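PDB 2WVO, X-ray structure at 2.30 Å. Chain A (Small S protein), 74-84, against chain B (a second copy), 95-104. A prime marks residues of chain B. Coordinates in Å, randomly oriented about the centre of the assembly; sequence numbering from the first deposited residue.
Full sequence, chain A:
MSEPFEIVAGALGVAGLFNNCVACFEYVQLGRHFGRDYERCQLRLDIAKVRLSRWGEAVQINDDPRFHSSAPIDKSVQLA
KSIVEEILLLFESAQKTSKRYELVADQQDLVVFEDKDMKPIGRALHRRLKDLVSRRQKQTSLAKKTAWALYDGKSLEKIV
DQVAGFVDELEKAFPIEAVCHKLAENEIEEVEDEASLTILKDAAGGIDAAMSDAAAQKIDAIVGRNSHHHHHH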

# COMPACT_ATOMS: atom_id res chain seq x y z
N ASP A 74 19.30 14.17 11.27
CA ASP A 74 19.64 12.86 11.80
C ASP A 74 18.95 11.74 11.01
O ASP A 74 17.73 11.79 10.80
CB ASP A 74 19.16 12.84 13.24
CG ASP A 74 20.06 12.08 14.14
OD1 ASP A 74 20.79 12.74 14.93
OD2 ASP A 74 20.01 10.82 14.06
N LYS A 75 19.73 10.75 10.57
CA LYS A 75 19.24 9.65 9.73
C LYS A 75 18.07 8.89 10.33
O LYS A 75 17.11 8.56 9.63
CB LYS A 75 20.36 8.66 9.42
CG LYS A 75 20.92 8.77 8.02
CD LYS A 75 21.97 9.86 7.88
CE LYS A 75 22.63 9.81 6.51
NZ LYS A 75 23.17 8.45 6.19
N SER A 76 18.17 8.60 11.63
CA SER A 76 17.11 7.90 12.35
C SER A 76 15.78 8.65 12.30
O SER A 76 14.71 8.03 12.18
CB SER A 76 17.51 7.73 13.81
OG SER A 76 18.17 6.50 13.97
N VAL A 77 15.86 9.97 12.40
CA VAL A 77 14.70 10.85 12.42
C VAL A 77 14.13 11.01 11.02
O VAL A 77 12.91 11.00 10.83
CB VAL A 77 15.03 12.21 13.11
CG1 VAL A 77 13.79 13.07 13.23
CG2 VAL A 77 15.63 11.95 14.50
N GLN A 78 15.02 11.09 10.02
CA GLN A 78 14.63 11.03 8.62
C GLN A 78 13.89 9.75 8.27
O GLN A 78 12.86 9.78 7.59
CB GLN A 78 15.85 11.20 7.71
CG GLN A 78 16.41 12.61 7.74
CD GLN A 78 17.67 12.78 6.90
OE1 GLN A 78 18.22 13.88 6.83
NE2 GLN A 78 18.15 11.71 6.29
N LEU A 79 14.40 8.62 8.76
CA LEU A 79 13.71 7.33 8.62
C LEU A 79 12.32 7.38 9.27
O LEU A 79 11.34 7.04 8.64
CB LEU A 79 14.54 6.20 9.21
CG LEU A 79 15.56 5.50 8.31
CD1 LEU A 79 16.82 5.11 9.06
CD2 LEU A 79 14.94 4.26 7.67
N ALA A 80 12.26 7.82 10.53
CA ALA A 80 11.00 7.97 11.26
C ALA A 80 9.97 8.82 10.49
O ALA A 80 8.79 8.46 10.45
CB ALA A 80 11.24 8.54 12.66
N LYS A 81 10.42 9.91 9.89
CA LYS A 81 9.54 10.81 9.14
C LYS A 81 8.92 10.13 7.91
O LYS A 81 7.74 10.30 7.61
CB LYS A 81 10.30 12.09 8.74
CG LYS A 81 9.45 13.15 8.02
CD LYS A 81 9.94 14.57 8.34
CE LYS A 81 9.93 15.50 7.12
NZ LYS A 81 8.65 15.66 6.39
N SER A 82 9.74 9.37 7.21
CA SER A 82 9.33 8.64 6.03
C SER A 82 8.28 7.59 6.40
O SER A 82 7.23 7.50 5.77
CB SER A 82 10.56 7.99 5.40
OG SER A 82 10.18 7.18 4.30
N ILE A 83 8.57 6.85 7.47
CA ILE A 83 7.69 5.78 7.94
C ILE A 83 6.29 6.28 8.32
O ILE A 83 5.27 5.70 7.96
CB ILE A 83 8.34 5.03 9.14
CG1 ILE A 83 9.44 4.09 8.64
CG2 ILE A 83 7.29 4.26 9.92
CD1 ILE A 83 10.54 3.78 9.66
N VAL A 84 6.27 7.39 9.06
CA VAL A 84 5.06 7.99 9.58
C VAL A 84 4.23 8.64 8.44
O VAL A 84 3.00 8.60 8.43
CB VAL A 84 5.49 8.91 10.79
CG1 VAL A 84 5.04 10.32 10.68
CG2 VAL A 84 5.21 8.25 12.17
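Chain B (95-104) QKTSKRYELV

Both stretches are helical. In chain A, Asp74 holds the N-cap position and the helix runs from Lys75 to Val84, continuing later in the chain. Its first turn is closed by the carbonyl of Asp74: Gln78 N donates to Asp74 O at 2.9 Å. The same i to i+4 pattern follows along the stretch, for example from Leu79 N to Lys75 O at 2.8 Å and from Ile83 N to Leu79 O at 3.0 Å. The chain B stretch belongs to a helix that begins earlier in its chain. Here Arg100′ N donates to Lys96′ O at 3.1 Å and Leu103′ N to Lys99′ O at 3.0 Å. At Val104′ phi has moved to -117°, and Val104′ N bonds to Tyr101′ O at 3.1 Å, a three-residue step in place of four.

The two helices lie nearly antiparallel. Their N-to-C directions make an angle of 166°, and the axes approach to 10.1 Å. The register therefore runs in opposite senses along the two chains. Lys75 CA is 7.1 Å from Leu103′ CA, Leu79 CA is 6.0 Å from Arg100′ CA, and Ser82 CA is 6.5 Å from Lys96′ CA. These residues recur every three or four positions, as expected when one side of each helix faces the other. The contact buries 465 Å², both sides summed.

At the start of the chain A helix, Lys75 and Gln78 point toward chain B and meet Leu103′. The side chains of Lys75 and Leu103′ pack with CG to CG at 3.7 Å. The lysine then reaches the backbone, where Lys75 NZ makes a weak hydrogen bond to Leu103′ O at 3.4 Å. Leu103′ has the largest area covered by the opposing stretch.

Leu79 leaves its helix sideways, but the end of its side chain comes nearer to chain B. It touches two residues one helical turn apart. Leu79 CD2 is 3.7 Å from Arg100′ CB, and Leu79 CG is 4.1 Å from Leu103′ CD2. The second pair is an apolar contact.

Arg100′ is buried and points toward chain A. Its chi1 is m and its chi2 is t. Arg100′ NH1 donates a hydrogen bond to Ser82 OG at 2.9 Å, with an N-H...acceptor angle of 158°. The serine oxygen lies at the edge of the guanidinium, near its plane, where the N-H bonds point. Ile83 lies over one face of the same group, and Ile83 CG1 is 3.7 Å from Arg100′ CD. The arginine thus combines a polar contact at its edge with an aliphatic one over its face.

Ser82, with chi1 t, also lies close to Lys96′: Ser82 OG is 3.9 Å from Lys96′ CB. A water connects the two residues. Its oxygen is 3.0 Å from Ser82 OG, and it accepts a weak hydrogen bond from Lys96′ NZ at 3.3 Å.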

# COMPACT_ATOMS: atom_id res chain seq x y z
N GLN B 95 8.80 4.34 -3.65
CA GLN B 95 9.94 5.26 -3.65
C GLN B 95 10.40 5.64 -2.24
O GLN B 95 11.58 5.80 -1.99
CB GLN B 95 9.63 6.51 -4.47
CG GLN B 95 9.51 6.23 -5.94
CD GLN B 95 9.05 7.42 -6.76
OE1 GLN B 95 8.23 7.27 -7.67
NE2 GLN B 95 9.57 8.60 -6.46
N LYS B 96 9.44 5.78 -1.32
CA LYS B 96 9.74 6.03 0.08
C LYS B 96 10.50 4.86 0.71
O LYS B 96 11.46 5.08 1.42
CB LYS B 96 8.46 6.26 0.87
CG LYS B 96 7.70 7.52 0.54
CD LYS B 96 6.56 7.64 1.51
CE LYS B 96 6.27 9.07 1.86
NZ LYS B 96 7.40 9.78 2.45
N THR B 97 10.04 3.64 0.45
CA THR B 97 10.71 2.44 0.93
C THR B 97 12.13 2.35 0.39
O THR B 97 13.06 1.97 1.12
CB THR B 97 9.93 1.17 0.55
OG1 THR B 97 8.66 1.20 1.20
CG2 THR B 97 10.67 -0.12 0.96
N SER B 98 12.28 2.68 -0.89
CA SER B 98 13.57 2.66 -1.56
C SER B 98 14.53 3.70 -0.97
O SER B 98 15.70 3.41 -0.77
CB SER B 98 13.37 2.88 -3.06
OG SER B 98 14.61 3.08 -3.70
N LYS B 99 14.02 4.89 -0.67
CA LYS B 99 14.80 5.93 -0.01
C LYS B 99 15.28 5.53 1.39
O LYS B 99 16.41 5.87 1.79
CB LYS B 99 14.03 7.25 0.04
CG LYS B 99 14.41 8.20 -1.07
CD LYS B 99 13.21 8.69 -1.85
CE LYS B 99 12.72 10.07 -1.41
NZ LYS B 99 11.29 10.24 -1.84
N ARG B 100 14.42 4.83 2.14
CA ARG B 100 14.79 4.35 3.48
C ARG B 100 15.94 3.33 3.40
O ARG B 100 16.81 3.29 4.27
CB ARG B 100 13.59 3.77 4.23
CG ARG B 100 12.55 4.83 4.58
CD ARG B 100 11.61 4.37 5.68
NE ARG B 100 10.79 3.21 5.29
CZ ARG B 100 9.67 3.28 4.59
NH1 ARG B 100 9.19 4.46 4.17
NH2 ARG B 100 9.00 2.17 4.29
N TYR B 101 15.92 2.52 2.34
CA TYR B 101 16.98 1.57 2.07
C TYR B 101 18.31 2.26 1.77
O TYR B 101 19.34 1.93 2.36
CB TYR B 101 16.59 0.64 0.93
CG TYR B 101 17.50 -0.56 0.78
CD1 TYR B 101 17.27 -1.73 1.53
CD2 TYR B 101 18.59 -0.54 -0.09
CE1 TYR B 101 18.11 -2.84 1.39
CE2 TYR B 101 19.43 -1.64 -0.24
CZ TYR B 101 19.19 -2.79 0.51
OH TYR B 101 20.02 -3.87 0.38
N GLU B 102 18.28 3.22 0.85
CA GLU B 102 19.47 3.99 0.48
C GLU B 102 20.08 4.79 1.62
O GLU B 102 21.28 5.06 1.62
CB GLU B 102 19.15 4.93 -0.68
CG GLU B 102 18.81 4.22 -1.96
CD GLU B 102 18.59 5.16 -3.12
OE1 GLU B 102 18.55 4.68 -4.27
OE2 GLU B 102 18.45 6.38 -2.88
N LEU B 103 19.26 5.17 2.59
CA LEU B 103 19.73 5.93 3.75
C LEU B 103 20.61 5.08 4.68
O LEU B 103 21.48 5.61 5.37
CB LEU B 103 18.53 6.50 4.51
CG LEU B 103 18.68 7.86 5.21
CD1 LEU B 103 19.14 8.97 4.25
CD2 LEU B 103 17.35 8.24 5.85
N VAL B 104 20.38 3.77 4.68
CA VAL B 104 20.98 2.85 5.65
C VAL B 104 21.92 1.81 5.03
O VAL B 104 22.71 1.19 5.74
CB VAL B 104 19.87 2.15 6.50
CG1 VAL B 104 19.16 1.06 5.68
CG2 VAL B 104 20.46 1.56 7.78
O HOH W 1 10.65 9.10 2.09